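Local coordinates for thioredoxin-like protein (PDB 3TY1) that is of unproven function but probably binds carbohydrate and may act as an aldose 1-epimerase, at residues D57-I61 and R73-F77; S212-I218 and K284-I288. All coordinates share one frame; numbering follows the deposited sequence. Where two conformers were deposited one is given.

Contact 1: residues D57-I61 and R73-F77; sequences DGLTI and RIEGF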
loop_
_atom_site.group_PDB
_atom_site.type_symbol
_atom_site.label_atom_id
_atom_site.label_comp_id
_atom_site.label_asym_id
_atom_site.label_seq_id
_atom_site.Cartn_x
_atom_site.Cartn_y
_atom_site.Cartn_z
ATOM N N ASP A 57 33.852 15.195 14.222
ATOM C CA ASP A 57 33.910 16.599 14.598
ATOM C C ASP A 57 33.142 17.500 13.609
ATOM O O ASP A 57 33.603 18.576 13.287
ATOM C CB ASP A 57 35.410 17.002 14.605
ATOM C CG ASP A 57 36.131 16.610 13.296
ATOM O OD1 ASP A 57 35.437 16.295 12.311
ATOM O OD2 ASP A 57 37.372 16.583 13.240
ATOM N N GLY A 58 32.023 17.040 13.079
ATOM C CA GLY A 58 31.293 17.795 12.087
ATOM C C GLY A 58 29.831 17.513 12.218
ATOM O O GLY A 58 29.348 17.355 13.327
ATOM N N LEU A 59 29.153 17.427 11.081
ATOM C CA LEU A 59 27.737 17.145 11.052
ATOM C C LEU A 59 27.498 15.650 10.865
ATOM O O LEU A 59 28.127 15.009 10.004
ATOM C CB LEU A 59 27.056 17.890 9.922
ATOM C CG LEU A 59 27.041 19.423 9.929
ATOM C CD1 LEU A 59 26.235 19.946 8.712
ATOM C CD2 LEU A 59 26.450 19.901 11.271
ATOM N N THR A 60 26.524 15.129 11.601
ATOM C CA THR A 60 26.044 13.784 11.371
ATOM C C THR A 60 24.722 13.959 10.629
ATOM O O THR A 60 23.791 14.632 11.113
ATOM C CB THR A 60 25.928 12.950 12.658
ATOM O OG1 THR A 60 27.246 12.695 13.133
ATOM C CG2 THR A 60 25.244 11.560 12.351
ATOM N N ILE A 61 24.674 13.436 9.408
ATOM C CA ILE A 61 23.563 13.702 8.516
ATOM C C ILE A 61 22.866 12.411 8.155
ATOM O O ILE A 61 23.513 11.487 7.590
ATOM C CB ILE A 61 24.077 14.345 7.190
ATOM C CG1 ILE A 61 24.814 15.673 7.482
ATOM C CG2 ILE A 61 22.891 14.499 6.182
ATOM C CD1 ILE A 61 25.544 16.297 6.213
ATOM N N ARG A 73 17.531 14.168 9.914
ATOM C CA ARG A 73 18.155 14.865 11.030
ATOM C C ARG A 73 19.593 15.236 10.703
ATOM O O ARG A 73 20.301 14.540 9.963
ATOM C CB ARG A 73 18.089 14.007 12.308
ATOM C CG ARG A 73 18.652 14.646 13.561
ATOM C CD ARG A 73 18.538 13.640 14.760
ATOM N NE ARG A 73 17.168 13.559 15.260
ATOM C CZ ARG A 73 16.726 12.672 16.156
ATOM N NH1 ARG A 73 17.528 11.737 16.657
ATOM N NH2 ARG A 73 15.467 12.727 16.546
ATOM N N ILE A 74 19.984 16.410 11.212
ATOM C CA ILE A 74 21.347 16.940 11.082
ATOM C C ILE A 74 21.787 17.277 12.500
ATOM O O ILE A 74 21.082 18.011 13.163
ATOM C CB ILE A 74 21.403 18.196 10.251
ATOM C CG1 ILE A 74 20.626 18.090 8.914
ATOM C CG2 ILE A 74 22.880 18.614 10.040
ATOM C CD1 ILE A 74 21.247 17.136 7.941
ATOM N N GLU A 75 22.900 16.706 12.983
ATOM C CA GLU A 75 23.364 16.896 14.354
ATOM C C GLU A 75 24.844 17.240 14.352
ATOM O O GLU A 75 25.637 16.597 13.665
ATOM C CB GLU A 75 23.213 15.624 15.242
ATOM C CG GLU A 75 21.835 14.936 15.258
ATOM C CD GLU A 75 21.847 13.396 15.640
ATOM O OE1 GLU A 75 22.229 12.484 14.810
ATOM O OE2 GLU A 75 21.397 13.095 16.773
ATOM N N GLY A 76 25.223 18.205 15.185
ATOM C CA GLY A 76 26.618 18.551 15.361
ATOM C C GLY A 76 26.786 19.860 16.096
ATOM O O GLY A 76 25.821 20.617 16.290
ATOM N N PHE A 77 28.013 20.109 16.520
ATOM C CA PHE A 77 28.388 21.352 17.173
ATOM C C PHE A 77 27.488 21.735 18.362
ATOM O O PHE A 77 27.233 22.916 18.581
ATOM C CB PHE A 77 28.437 22.466 16.121
ATOM C CG PHE A 77 29.367 22.161 14.965
ATOM C CD1 PHE A 77 30.736 22.424 15.072
ATOM C CD2 PHE A 77 28.883 21.573 13.785
ATOM C CE1 PHE A 77 31.607 22.161 14.002
ATOM C CE2 PHE A 77 29.751 21.278 12.715
ATOM C CZ PHE A 77 31.125 21.580 12.831
HETATM O O HOH W 1 30.179 18.321 15.736
HETATM O O HOH W 2 28.044 15.090 14.580
HETATM O O HOH W 3 21.799 12.729 11.986
#
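Thr60 and Glu75 form an antiparallel hydrogen-bonded pair: Thr60 N reaches Glu75 O at 2.7 Å, almost straight at 172°, and Glu75 N returns to Thr60 O at 2.9 Å. Next to it Ile61 and Ile74 make a non-hydrogen-bonded pair whose side chains lie side by side, Ile61 CG2 3.6 Å from Ile74 CD1. Leu59 spreads its two methyls: CD1 meets Ile74 CG2 at 3.8 Å, while CD2 comes in the ring plane to the edge of Phe77, 3.9 Å from CE2. With Phe77 CG anti to the carbonyl carbon (chi1 -56°), the ring is carried back beside the Gly58 backbone. There the strands part and water takes over. Water 1 sits above the centre of the Phe77 ring and bridges Phe77 N to Gly58 O, 2.7 Å from the latter; water 2 donates to Gly58 O and Glu75 O and accepts from Thr60 OG1. On the Thr60 and Glu75 side, water 3 lies 2.9 Å from both Glu75 OE1 and Thr60 O, and with other acceptors also in reach its two protons cannot be assigned. These strands, 60-64 and 70-76, are a beta hairpin in a six-stranded antiparallel sheet; Leu59, Ile61 and Ile74 pack on Phe190 of strand 189-198, while Thr60 touches Thr52 and His54 of the adjoining strand 49-55.

Contact 2: residues S212-I218 and K284-I288; sequences SNFGTPI and KGASI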
loop_
_atom_site.group_PDB
_atom_site.type_symbol
_atom_site.label_atom_id
_atom_site.label_comp_id
_atom_site.label_asym_id
_atom_site.label_seq_id
_atom_site.Cartn_x
_atom_site.Cartn_y
_atom_site.Cartn_z
ATOM N N SER A 212 11.651 22.764 5.210
ATOM C CA SER A 212 12.804 22.611 6.116
ATOM C C SER A 212 12.387 22.950 7.539
ATOM O O SER A 212 11.906 24.066 7.799
ATOM C CB SER A 212 13.959 23.461 5.592
ATOM O OG SER A 212 14.168 23.241 4.173
ATOM N N ASN A 213 12.609 22.023 8.476
ATOM C CA ASN A 213 11.943 22.037 9.779
ATOM C C ASN A 213 12.907 22.031 10.944
ATOM O O ASN A 213 13.779 21.167 11.019
ATOM C CB ASN A 213 10.986 20.821 9.827
ATOM C CG ASN A 213 10.179 20.689 8.532
ATOM O OD1 ASN A 213 9.549 21.639 8.121
ATOM N ND2 ASN A 213 10.239 19.538 7.879
ATOM N N PHE A 214 12.735 22.983 11.865
ATOM C CA PHE A 214 13.710 23.214 12.946
ATOM C C PHE A 214 12.950 23.308 14.258
ATOM O O PHE A 214 11.983 24.054 14.358
ATOM C CB PHE A 214 14.498 24.527 12.711
ATOM C CG PHE A 214 15.144 24.603 11.358
ATOM C CD1 PHE A 214 16.395 24.041 11.124
ATOM C CD2 PHE A 214 14.468 25.180 10.289
ATOM C CE1 PHE A 214 16.986 24.097 9.845
ATOM C CE2 PHE A 214 15.026 25.211 9.032
ATOM C CZ PHE A 214 16.319 24.682 8.804
ATOM N N GLY A 215 13.362 22.509 15.238
ATOM C CA GLY A 215 12.750 22.533 16.571
ATOM C C GLY A 215 13.832 22.895 17.566
ATOM O O GLY A 215 14.827 23.606 17.222
ATOM N N THR A 216 13.668 22.421 18.798
ATOM C CA THR A 216 14.681 22.656 19.828
ATOM C C THR A 216 16.013 21.991 19.403
ATOM O O THR A 216 15.987 20.993 18.694
ATOM C CB THR A 216 14.235 22.125 21.222
ATOM O OG1 THR A 216 14.024 20.717 21.145
ATOM C CG2 THR A 216 12.950 22.794 21.672
ATOM N N PRO A 217 17.169 22.514 19.845
ATOM C CA PRO A 217 17.439 23.646 20.738
ATOM C C PRO A 217 17.482 25.012 20.089
ATOM O O PRO A 217 17.776 25.990 20.779
ATOM C CB PRO A 217 18.835 23.334 21.269
ATOM C CG PRO A 217 19.499 22.590 20.127
ATOM C CD PRO A 217 18.425 21.861 19.392
ATOM N N ILE A 218 17.258 25.101 18.779
ATOM C CA ILE A 218 17.247 26.409 18.094
ATOM C C ILE A 218 15.961 27.145 18.401
ATOM O O ILE A 218 15.984 28.294 18.829
ATOM C CB ILE A 218 17.430 26.280 16.588
ATOM C CG1 ILE A 218 18.771 25.584 16.273
ATOM C CG2 ILE A 218 17.403 27.653 15.959
ATOM C CD1 ILE A 218 18.997 25.273 14.790
ATOM N N LYS A 284 22.941 30.122 18.588
ATOM C CA LYS A 284 22.627 28.934 17.834
ATOM C C LYS A 284 21.647 29.307 16.743
ATOM O O LYS A 284 20.808 30.163 16.934
ATOM C CB LYS A 284 21.965 27.862 18.692
ATOM C CG LYS A 284 22.898 27.196 19.661
ATOM C CD LYS A 284 22.162 26.087 20.399
ATOM C CE LYS A 284 23.088 25.308 21.318
ATOM N NZ LYS A 284 23.639 26.120 22.439
ATOM N N GLY A 285 21.730 28.625 15.615
ATOM C CA GLY A 285 20.753 28.816 14.564
ATOM C C GLY A 285 20.953 27.952 13.366
ATOM O O GLY A 285 21.824 27.088 13.351
ATOM N N ALA A 286 20.132 28.190 12.348
ATOM C CA ALA A 286 20.275 27.492 11.071
ATOM C C ALA A 286 19.880 28.446 10.009
ATOM O O ALA A 286 18.873 29.151 10.158
ATOM C CB ALA A 286 19.400 26.225 10.988
ATOM N N SER A 287 20.651 28.456 8.929
ATOM C CA SER A 287 20.379 29.336 7.785
ATOM C C SER A 287 20.246 28.510 6.526
ATOM O O SER A 287 20.862 27.425 6.405
ATOM C CB SER A 287 21.508 30.359 7.603
ATOM O OG SER A 287 22.718 29.751 7.257
ATOM N N ILE A 288 19.409 29.002 5.633
ATOM C CA ILE A 288 19.187 28.395 4.344
ATOM C C ILE A 288 19.422 29.452 3.303
ATOM O O ILE A 288 18.779 30.523 3.322
ATOM C CB ILE A 288 17.730 27.824 4.162
ATOM C CG1 ILE A 288 17.337 26.908 5.306
ATOM C CG2 ILE A 288 17.571 27.043 2.860
ATOM C CD1 ILE A 288 15.855 26.442 5.247
#
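Two layers of a beta supersandwich, the fold of the galactose mutarotase-like proteins, face each other where residues 212-218, on strand 204-214 and what follows it, lie over residues 284-288. The short strand segments run nearly antiparallel, 169° apart, but their axes stay 9.5 Å from each other, so side chains fill the gap between them. Phe214 CE1 presses on Ala286 CB at 3.4 Å, and the ring edge at CZ meets Ile288 CD1, which lies in the ring plane 4.0 Å away. The same Ile288 methyl reaches Ser212 CB at 3.5 Å; an extended outer chain (chi2 174°) carries it across to the other layer. Ser212 OG, though close to this methyl, is tied to Tyr349 OH and Tyr210 O. The two strands belong to different sheets: strand 285-291 pairs with strands 342-352 and 272-278, whereas strand 204-214 lies in a mixed sheet with strands 114-119 and 311-318. Further on, a cis peptide bond before Pro217 accompanies the bend that brings Ile218 back over residues 284-288. Ile218 CD1 rests 3.6 Å from Gly285 C and 3.9 Å from Ala286 CB, beside Val277 of strand 272-278. At the margin, the aliphatic Lys284 chain passes Pro217, with CD 4.4 Å from Pro217 CG.

Overall arrangement
The two contacts follow one another along the chain, both segments of contact 1 preceding those of contact 2, and their centres lie 13 Å apart, with nearest atoms about 6 Å from each other and not touching. Contact 1 is a local hairpin within the six-stranded sheet; contact 2 joins a mixed sheet to the ten-stranded sheet over a much longer separation in sequence. Strand 79-81, the neighbour of strand 70-76, links the two regions: Ile74 bonds through its backbone to Met81, against which the Phe214 side chain packs. Met113 also touches both Ile74 and Phe214. Hairpin pairing and face-to-face packing of sheets thus meet in one supersandwich, consistent with the mutarotase-like family.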